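Secreted protein (Streptomyces lividans TK24, PDB 5LXZ) probably works as a secreted mononuclear copper-radical oxidase of the galactose oxidase (AA5) family, using a copper centre with tyrosine and histidine ligands. Local coordinates at residues M343-A346 with N347-E350; S411-P414 with D415-L419; V456-N459 with Y460-S464. The protein carries 1 engineered substitution. All coordinates share one frame; numbering follows the deposited sequence.

Contact 1: M343-A346 with N347-E350; sequences MSDA and NMLE
D345 and M348 are joined across the bend by a backbone bond, M348 N to D345 O, 2.9 Å long, the N-H...O angle being 149° and the donor lying well above the carbonyl plane rather than on a lone pair. The helical-like backbone of A346 and N347 makes D345 to M348 a type I beta turn, which this bond closes. One water adds a second link across it, donating to D345 OD1 at 2.7 Å and to N347 OD1 at 3.0 Å, while the other carboxylate oxygen of D345, OD2, is engaged by the hydroxyl of S380. R384, on strand 383-387, also bonds the carbonyl oxygens of S344, D345 and M348, so that D345 O is gripped by two donors.

Van der Waals contacts flank this polar frame. The apolar pair is M343 with L349: M343 has CG anti to its backbone N (chi1 176°) and then folds back at chi2 and chi3, which brings the methyl CE to 3.8 Å from L349 CD2. The other branch of L349, CD1, stands 3.5 Å from A346 O. M348, extended beyond CG, crosses the D345 side chain at a slant and ends with CE 3.8 Å from D345 OD1. V367 on strand 364-368 meets both M343 and L349.

The turn lies in the loop from strand 337-339 to strand 353-356, each at an edge of its own four-stranded sheet, a crossing between successive blades characteristic of a Kelch beta-propeller.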
ATOM      1  N   MET A 343       6.968  15.172 -12.231  1.00  8.14           N
ATOM      2  CA  MET A 343       5.691  14.624 -11.820  1.00  8.97           C
ATOM      3  C   MET A 343       4.525  15.630 -11.977  1.00  8.73           C
ATOM      4  O   MET A 343       4.477  16.629 -11.268  1.00  9.73           O
ATOM      5  CB  MET A 343       5.748  14.147 -10.365  1.00  9.76           C
ATOM      6  CG  MET A 343       4.420  13.633  -9.828  1.00 10.64           C
ATOM      7  SD  MET A 343       3.859  12.070 -10.497  1.00 10.51           S
ATOM      8  CE  MET A 343       5.023  10.951  -9.664  1.00  9.52           C
ATOM      9  N   SER A 344       3.595  15.306 -12.865  1.00  9.19           N
ATOM     10  CA  SER A 344       2.332  16.035 -12.940  1.00  8.96           C
ATOM     11  C   SER A 344       1.489  15.736 -11.750  1.00  8.42           C
ATOM     12  O   SER A 344       1.549  14.621 -11.217  1.00  7.89           O
ATOM     13  CB  SER A 344       1.577  15.685 -14.174  1.00  9.66           C
ATOM     14  OG  SER A 344       2.265  16.197 -15.300  1.00 11.66           O
ATOM     15  N   ASP A 345       0.656  16.676 -11.295  1.00  8.41           N
ATOM     16  CA  ASP A 345      -0.249  16.404 -10.143  1.00  8.66           C
ATOM     17  C   ASP A 345       0.575  15.926  -8.956  1.00  7.97           C
ATOM     18  O   ASP A 345       0.228  14.953  -8.290  1.00  7.50           O
ATOM     19  CB  ASP A 345      -1.399  15.443 -10.498  1.00  8.93           C
ATOM     20  CG  ASP A 345      -2.363  16.052 -11.499  1.00  9.32           C
ATOM     21  OD1 ASP A 345      -2.374  17.308 -11.560  1.00 11.22           O
ATOM     22  OD2 ASP A 345      -3.110  15.301 -12.115  1.00 10.27           O
ATOM     23  N   ALA A 346       1.691  16.625  -8.692  1.00  7.94           N
ATOM     24  CA  ALA A 346       2.547  16.273  -7.568  1.00  8.11           C
ATOM     25  C   ALA A 346       1.867  16.553  -6.229  1.00  8.07           C
ATOM     26  O   ALA A 346       2.271  16.028  -5.188  1.00  8.21           O
ATOM     27  CB  ALA A 346       3.857  16.997  -7.676  1.00  8.85           C
ATOM     28  N   ASN A 347       0.791  17.343  -6.271  1.00  7.49           N
ATOM     29  CA  ASN A 347      -0.085  17.593  -5.165  1.00  7.93           C
ATOM     30  C   ASN A 347      -1.208  16.573  -4.990  1.00  7.46           C
ATOM     31  O   ASN A 347      -2.075  16.743  -4.134  1.00  8.23           O
ATOM     32  CB  ASN A 347      -0.661  19.014  -5.296  1.00  7.97           C
ATOM     33  CG  ASN A 347      -1.487  19.215  -6.565  1.00  8.56           C
ATOM     34  OD1 ASN A 347      -1.306  18.560  -7.577  1.00  8.79           O
ATOM     35  ND2 ASN A 347      -2.428  20.153  -6.480  1.00  9.58           N
ATOM     36  N   MET A 348      -1.189  15.515  -5.819  1.00  7.08           N
ATOM     37  CA  MET A 348      -2.230  14.458  -5.839  1.00  7.21           C
ATOM     38  C   MET A 348      -1.557  13.113  -5.894  1.00  6.79           C
ATOM     39  O   MET A 348      -1.862  12.311  -6.784  1.00  7.04           O
ATOM     40  CB  MET A 348      -3.190  14.623  -7.001  1.00  7.98           C
ATOM     41  CG  MET A 348      -3.792  16.003  -7.030  1.00  8.23           C
ATOM     42  SD  MET A 348      -5.046  16.073  -8.345  1.00 10.18           S
ATOM     43  CE  MET A 348      -4.967  17.780  -8.838  1.00 10.96           C
ATOM     44  N   LEU A 349      -0.629  12.877  -4.957  1.00  6.34           N
ATOM     45  CA  LEU A 349       0.061  11.593  -4.893  1.00  6.45           C
ATOM     46  C   LEU A 349      -0.442  10.704  -3.772  1.00  6.01           C
ATOM     47  O   LEU A 349      -0.196   9.482  -3.816  1.00  6.29           O
ATOM     48  CB  LEU A 349       1.550  11.843  -4.719  1.00  6.52           C
ATOM     49  CG  LEU A 349       2.234  12.392  -5.971  1.00  7.10           C
ATOM     50  CD1 LEU A 349       3.674  12.824  -5.640  1.00  7.23           C
ATOM     51  CD2 LEU A 349       2.240  11.315  -7.046  1.00  7.78           C
ATOM     52  N   GLU A 350      -1.175  11.231  -2.800  1.00  5.89           N
ATOM     53  CA  GLU A 350      -1.783  10.361  -1.808  1.00  6.28           C
ATOM     54  C   GLU A 350      -2.826   9.487  -2.456  1.00  6.14           C
ATOM     55  O   GLU A 350      -3.655   9.962  -3.239  1.00  5.96           O
ATOM     56  CB  GLU A 350      -2.440  11.181  -0.694  1.00  6.80           C
ATOM     57  CG  GLU A 350      -1.399  11.857   0.214  1.00  7.29           C
ATOM     58  CD  GLU A 350      -1.953  12.447   1.510  1.00  8.49           C
ATOM     59  OE1 GLU A 350      -3.133  12.177   1.868  1.00  9.13           O
ATOM     60  OE2 GLU A 350      -1.176  13.173   2.189  1.00  9.46           O
TER
HETATM   61  O   HOH W   1      -1.922  19.639 -10.291  1.00 32.29           O

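Contact 2: S411-P414 with D415-L419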
ATOM      1  N   SER A 411      -2.840  -4.024 -11.501  1.00  6.95           N
ATOM      2  CA  SER A 411      -2.213  -5.340 -11.449  1.00  7.17           C
ATOM      3  C   SER A 411      -1.565  -5.650 -12.784  1.00  6.72           C
ATOM      4  O   SER A 411      -2.202  -5.504 -13.829  1.00  6.57           O
ATOM      5  CB  SER A 411      -3.261  -6.414 -11.145  1.00  8.15           C
ATOM      6  OG  SER A 411      -3.524  -6.519  -9.729  1.00  9.08           O
ATOM      7  N   ILE A 412      -0.316  -6.083 -12.764  1.00  6.61           N
ATOM      8  CA  ILE A 412       0.391  -6.540 -13.955  1.00  7.26           C
ATOM      9  C   ILE A 412      -0.185  -7.876 -14.413  1.00  7.53           C
ATOM     10  O   ILE A 412      -0.448  -8.765 -13.595  1.00  7.36           O
ATOM     11  CB  ILE A 412       1.872  -6.735 -13.650  1.00  7.18           C
ATOM     12  CG1 ILE A 412       2.520  -5.402 -13.220  1.00  7.34           C
ATOM     13  CG2 ILE A 412       2.594  -7.323 -14.840  1.00  7.84           C
ATOM     14  CD1 ILE A 412       3.901  -5.628 -12.639  1.00  7.48           C
ATOM     15  N   LEU A 413      -0.445  -8.013 -15.715  1.00  7.79           N
ATOM     16  CA  LEU A 413      -0.901  -9.272 -16.300  1.00  8.58           C
ATOM     17  C   LEU A 413       0.221  -9.941 -17.089  1.00  8.25           C
ATOM     18  O   LEU A 413       1.167  -9.274 -17.515  1.00  8.41           O
ATOM     19  CB  LEU A 413      -2.074  -9.007 -17.266  1.00  9.37           C
ATOM     20  CG  LEU A 413      -3.472  -8.953 -16.620  1.00 11.43           C
ATOM     21  CD1 LEU A 413      -3.607  -8.128 -15.393  1.00 12.29           C
ATOM     22  CD2 LEU A 413      -4.519  -8.559 -17.669  1.00 11.59           C
ATOM     23  N   PRO A 414       0.080 -11.249 -17.341  1.00  9.13           N
ATOM     24  CA  PRO A 414       1.158 -11.998 -17.996  1.00  9.84           C
ATOM     25  C   PRO A 414       1.438 -11.722 -19.462  1.00 11.27           C
ATOM     26  O   PRO A 414       2.467 -12.188 -19.979  1.00 13.39           O
ATOM     27  CB  PRO A 414       0.777 -13.456 -17.759  1.00  9.74           C
ATOM     28  CG  PRO A 414      -0.650 -13.435 -17.520  1.00  9.74           C
ATOM     29  CD  PRO A 414      -0.968 -12.140 -16.835  1.00  9.19           C
ATOM     30  N   ASP A 415       0.577 -10.954 -20.110  1.00 10.99           N
ATOM     31  CA  ASP A 415       0.810 -10.524 -21.477  1.00 12.06           C
ATOM     32  C   ASP A 415       1.489  -9.151 -21.573  1.00 12.18           C
ATOM     33  O   ASP A 415       1.578  -8.584 -22.656  1.00 13.33           O
ATOM     34  CB  ASP A 415      -0.491 -10.539 -22.274  1.00 12.05           C
ATOM     35  CG  ASP A 415      -1.502  -9.548 -21.769  1.00 13.42           C
ATOM     36  OD1 ASP A 415      -1.315  -8.959 -20.679  1.00 12.23           O
ATOM     37  OD2 ASP A 415      -2.509  -9.327 -22.463  1.00 14.58           O
ATOM     38  N   ASP A 416       1.926  -8.605 -20.427  1.00 11.66           N
ATOM     39  CA  ASP A 416       2.559  -7.276 -20.310  1.00 11.70           C
ATOM     40  C   ASP A 416       1.576  -6.124 -20.260  1.00 11.25           C
ATOM     41  O   ASP A 416       2.004  -4.952 -20.134  1.00 13.65           O
ATOM     42  CB  ASP A 416       3.644  -6.992 -21.328  1.00 12.46           C
ATOM     43  CG  ASP A 416       4.767  -7.970 -21.284  1.00 14.15           C
ATOM     44  OD1 ASP A 416       5.062  -8.538 -20.217  1.00 12.67           O
ATOM     45  OD2 ASP A 416       5.439  -8.161 -22.334  1.00 16.88           O
ATOM     46  N   SER A 417       0.287  -6.395 -20.314  1.00  9.39           N
ATOM     47  CA  SER A 417      -0.690  -5.376 -19.975  1.00  9.28           C
ATOM     48  C   SER A 417      -0.772  -5.148 -18.467  1.00  8.76           C
ATOM     49  O   SER A 417      -0.312  -5.967 -17.678  1.00  8.40           O
ATOM     50  CB  SER A 417      -2.056  -5.703 -20.581  1.00  9.64           C
ATOM     51  OG  SER A 417      -2.711  -6.759 -19.959  1.00 10.99           O
ATOM     52  N   VAL A 418      -1.290  -3.992 -18.099  1.00  7.56           N
ATOM     53  CA  VAL A 418      -1.571  -3.658 -16.718  1.00  7.41           C
ATOM     54  C   VAL A 418      -3.052  -3.335 -16.602  1.00  6.98           C
ATOM     55  O   VAL A 418      -3.548  -2.437 -17.256  1.00  7.60           O
ATOM     56  CB  VAL A 418      -0.736  -2.477 -16.217  1.00  7.61           C
ATOM     57  CG1 VAL A 418      -1.036  -2.202 -14.733  1.00  7.75           C
ATOM     58  CG2 VAL A 418       0.747  -2.769 -16.396  1.00  7.52           C
ATOM     59  N   LEU A 419      -3.760  -4.043 -15.770  1.00  6.57           N
ATOM     60  CA  LEU A 419      -5.159  -3.780 -15.488  1.00  6.70           C
ATOM     61  C   LEU A 419      -5.298  -2.678 -14.476  1.00  7.01           C
ATOM     62  O   LEU A 419      -4.817  -2.846 -13.343  1.00  7.15           O
ATOM     63  CB  LEU A 419      -5.869  -5.040 -15.008  1.00  6.90           C
ATOM     64  CG  LEU A 419      -7.339  -4.945 -14.649  1.00  7.58           C
ATOM     65  CD1 LEU A 419      -8.194  -4.565 -15.838  1.00  8.32           C
ATOM     66  CD2 LEU A 419      -7.812  -6.246 -13.999  1.00  8.34           C
TER
HETATM   67  O   HOH W   2       3.993  -9.449 -17.836  1.00  8.25           O
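Strands 409-412 and 418-421 pair antiparallel here, S411 and L419 forming a hydrogen-bonded pair through S411 N to L419 O and L419 N to S411 O, both 2.9 Å, and I412 and V418 the non-hydrogen-bonded pair beside it. Beyond them L413 N reaches S417 O at 2.8 Å with a nearly straight N-H...O angle of 168°, and D416 N returns to L413 O at 3.1 Å, which closes a type I turn. L413 thus faces both D416 and S417, and D416 has a positive phi (82°): the evidence fits a 3:5 hairpin with a G1 bulge, joining the first two strands of a Kelch propeller blade.

Inside the bend, D415 OD1 accepts two donors of S417. S417 OG comes in at 2.7 Å on the syn lone pair of D415 OD1, and the backbone N of S417 approaches from above the carboxylate plane, making an Asx turn. Chi1 of D415, 65°, swings the carboxylate back over the chain, where OD1 also lies 3.5 Å from L413 CB. An alanine at D415 is likely to leave the N-H and hydroxyl of S417 without their acceptor and the hydroxyl able to turn. L413 spreads its two branches, CD2 touching S417 OG at 3.4 Å and CD1 against L419 CB, whereas Y503 touches L413, P414 and D415. A water bridges L413 O and D416 OD1, and the D416 carboxylate is salt-bridged to R539 and K537.

Contact 3: V456-N459 with Y460-S464; sequences VGRN and YHSGS. With CU (copper (II) ion), chain B.
N459 and Y460 set their flat groups nearly parallel, 4° between amide and ring planes, but touch through the amide oxygen: OD1 of N459 lies 3.5 Å from Y460 CB and accepts the backbone N of Y460 at 2.7 Å, a bond bent to 137° at the hydrogen. One face of the Y460 ring carries the next side chain, H461 CD2 standing 3.7 Å above the plane over the ring centre. From the imidazole's side, Y460 CE2 sits over one face toward the rim, and a copper-bound water lies in plane at the edge. H461 has a left-handed backbone conformation, and the two overlying rings are inclined. The R458 guanidinium, salt-bridged to E497, has V456 O over one face near its rim.

R458 CB packs 3.4 Å from S462 OG, which donates to N459 O at 2.8 Å from above the carbonyl plane. A water bridges the same oxygen to S462 N, so two donors hold it. N459 ND2 is bound by N434 and S479.

H461 NE2 coordinates the copper at 2.0 Å, its ND1 being held by D478, a second-shell residue that orients the imidazole. Y248, H548 and the water, 2.2 Å from the metal, also bind. Y460 belongs to the copper site too: its OH, hydrogen-bonded to Y248 OH, is 2.8 Å from the copper, longer than the H461 bond and consistent with a weak axial ligand as in galactose oxidase.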
ATOM      1  N   VAL A 456     -18.548  -4.061  -8.779  1.00  9.62           N
ATOM      2  CA  VAL A 456     -18.554  -3.542  -7.435  1.00 10.01           C
ATOM      3  C   VAL A 456     -17.581  -2.358  -7.373  1.00  9.46           C
ATOM      4  O   VAL A 456     -16.441  -2.470  -7.835  1.00 10.03           O
ATOM      5  CB  VAL A 456     -18.072  -4.635  -6.455  1.00 10.41           C
ATOM      6  CG1 VAL A 456     -17.948  -4.120  -5.019  1.00 10.58           C
ATOM      7  CG2 VAL A 456     -19.017  -5.817  -6.495  1.00 10.91           C
ATOM      8  N   GLY A 457     -18.004  -1.277  -6.729  1.00  9.34           N
ATOM      9  CA  GLY A 457     -17.174  -0.113  -6.513  1.00  8.92           C
ATOM     10  C   GLY A 457     -16.109  -0.370  -5.473  1.00  8.98           C
ATOM     11  O   GLY A 457     -16.354  -1.017  -4.466  1.00  9.11           O
ATOM     12  N   ARG A 458     -14.900   0.122  -5.743  0.50  8.30           N
ATOM     13  CA  ARG A 458     -13.729  -0.095  -4.862  0.50  8.09           C
ATOM     14  C   ARG A 458     -12.972   1.215  -4.659  0.50  8.07           C
ATOM     15  O   ARG A 458     -12.409   1.740  -5.608  0.50  8.70           O
ATOM     16  CB  ARG A 458     -12.820  -1.197  -5.439  0.50  8.13           C
ATOM     17  CG  ARG A 458     -13.276  -2.626  -5.030  0.50  8.21           C
ATOM     18  CD  ARG A 458     -12.405  -3.712  -5.581  0.50  8.34           C
ATOM     19  NE  ARG A 458     -12.631  -3.847  -6.996  0.50  7.96           N
ATOM     20  CZ  ARG A 458     -13.612  -4.562  -7.530  0.50  7.96           C
ATOM     21  NH1 ARG A 458     -13.693  -4.618  -8.839  0.50  7.71           N
ATOM     22  NH2 ARG A 458     -14.502  -5.207  -6.766  0.50  8.08           N
ATOM     23  N   ASN A 459     -12.983   1.747  -3.434  1.00  7.33           N
ATOM     24  CA  ASN A 459     -12.277   2.986  -3.104  1.00  7.50           C
ATOM     25  C   ASN A 459     -11.222   2.662  -2.056  1.00  7.13           C
ATOM     26  O   ASN A 459     -10.392   1.783  -2.321  1.00  6.83           O
ATOM     27  CB  ASN A 459     -13.219   4.201  -2.867  1.00  7.67           C
ATOM     28  CG  ASN A 459     -14.148   4.067  -1.661  1.00  7.81           C
ATOM     29  OD1 ASN A 459     -13.747   4.254  -0.506  1.00  7.75           O
ATOM     30  ND2 ASN A 459     -15.431   3.772  -1.931  1.00  7.34           N
ATOM     31  N   TYR A 460     -11.226   3.353  -0.933  1.00  6.96           N
ATOM     32  CA  TYR A 460     -10.301   3.102   0.194  1.00  7.09           C
ATOM     33  C   TYR A 460     -10.366   1.671   0.647  1.00  7.15           C
ATOM     34  O   TYR A 460     -11.422   1.044   0.613  1.00  7.37           O
ATOM     35  CB  TYR A 460     -10.768   4.021   1.326  1.00  7.58           C
ATOM     36  CG  TYR A 460      -9.952   4.096   2.555  1.00  9.05           C
ATOM     37  CD1 TYR A 460      -8.607   4.356   2.460  1.00 10.48           C
ATOM     38  CD2 TYR A 460     -10.549   4.002   3.793  1.00  9.78           C
ATOM     39  CE1 TYR A 460      -7.851   4.507   3.607  1.00 12.78           C
ATOM     40  CE2 TYR A 460      -9.782   4.137   4.960  1.00 11.43           C
ATOM     41  CZ  TYR A 460      -8.449   4.380   4.820  1.00 12.75           C
ATOM     42  OH  TYR A 460      -7.676   4.519   5.962  1.00 19.36           O
ATOM     43  N   HIS A 461      -9.214   1.109   1.039  1.00  6.41           N
ATOM     44  CA  HIS A 461      -9.165  -0.246   1.588  1.00  7.16           C
ATOM     45  C   HIS A 461      -9.604  -1.299   0.591  1.00  6.44           C
ATOM     46  O   HIS A 461     -10.337  -2.222   0.974  1.00  6.45           O
ATOM     47  CB  HIS A 461      -9.970  -0.351   2.876  1.00  8.16           C
ATOM     48  CG  HIS A 461      -9.337   0.325   4.049  1.00  8.62           C
ATOM     49  ND1 HIS A 461     -10.034   0.622   5.197  1.00  9.78           N
ATOM     50  CD2 HIS A 461      -8.056   0.709   4.275  1.00  9.02           C
ATOM     51  CE1 HIS A 461      -9.228   1.183   6.072  1.00 10.11           C
ATOM     52  NE2 HIS A 461      -8.024   1.238   5.545  1.00  9.78           N
ATOM     53  N   SER A 462      -9.104  -1.190  -0.635  1.00  6.61           N
ATOM     54  CA  SER A 462      -9.338  -2.155  -1.704  1.00  6.24           C
ATOM     55  C   SER A 462      -8.034  -2.704  -2.205  1.00  6.00           C
ATOM     56  O   SER A 462      -6.922  -2.326  -1.719  1.00  6.38           O
ATOM     57  CB  SER A 462     -10.092  -1.504  -2.867  1.00  6.45           C
ATOM     58  OG  SER A 462     -11.272  -0.890  -2.435  1.00  7.03           O
ATOM     59  N   GLY A 463      -8.118  -3.642  -3.162  1.00  5.60           N
ATOM     60  CA  GLY A 463      -6.920  -4.082  -3.826  1.00  5.80           C
ATOM     61  C   GLY A 463      -7.215  -5.124  -4.868  1.00  6.13           C
ATOM     62  O   GLY A 463      -8.380  -5.461  -5.081  1.00  6.19           O
ATOM     63  N   SER A 464      -6.158  -5.626  -5.507  1.00  6.37           N
ATOM     64  CA  SER A 464      -6.296  -6.606  -6.570  1.00  6.80           C
ATOM     65  C   SER A 464      -5.091  -7.508  -6.607  1.00  6.91           C
ATOM     66  O   SER A 464      -3.962  -7.086  -6.284  1.00  7.26           O
ATOM     67  CB  SER A 464      -6.551  -5.962  -7.921  1.00  6.53           C
ATOM     68  OG  SER A 464      -5.457  -5.190  -8.370  1.00  6.79           O
TER
HETATM   69 CU    CU B 701      -6.332   2.067   6.289  0.70  8.81          CU
HETATM   70  O   HOH W   3      -7.718   1.095  -1.904  1.00  6.78           O
HETATM   71  O   HOH W   4      -7.221   2.868   8.117  0.70 16.96           O

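From the N terminus, the three contacts follow in series, and none nests in or crosses another. Contact 1 bends the loop that carries the chain from the sheet ending at 337-339 to the one beginning at 353-356. Contact 2 closes the first hairpin of the following sheet, 409-450. Contact 3 shapes the passage out of that sheet into strand 462-466, whose sheet also includes the N-terminal strand 14-18. Contacts 2 and 3 meet directly: S411 OG and S464 OG lie 2.7 Å apart, a probable hydrogen bond between neighbouring blades. Contact 1 touches neither, its nearest atoms being about 9 Å from contact 3 and about 15 Å from contact 2.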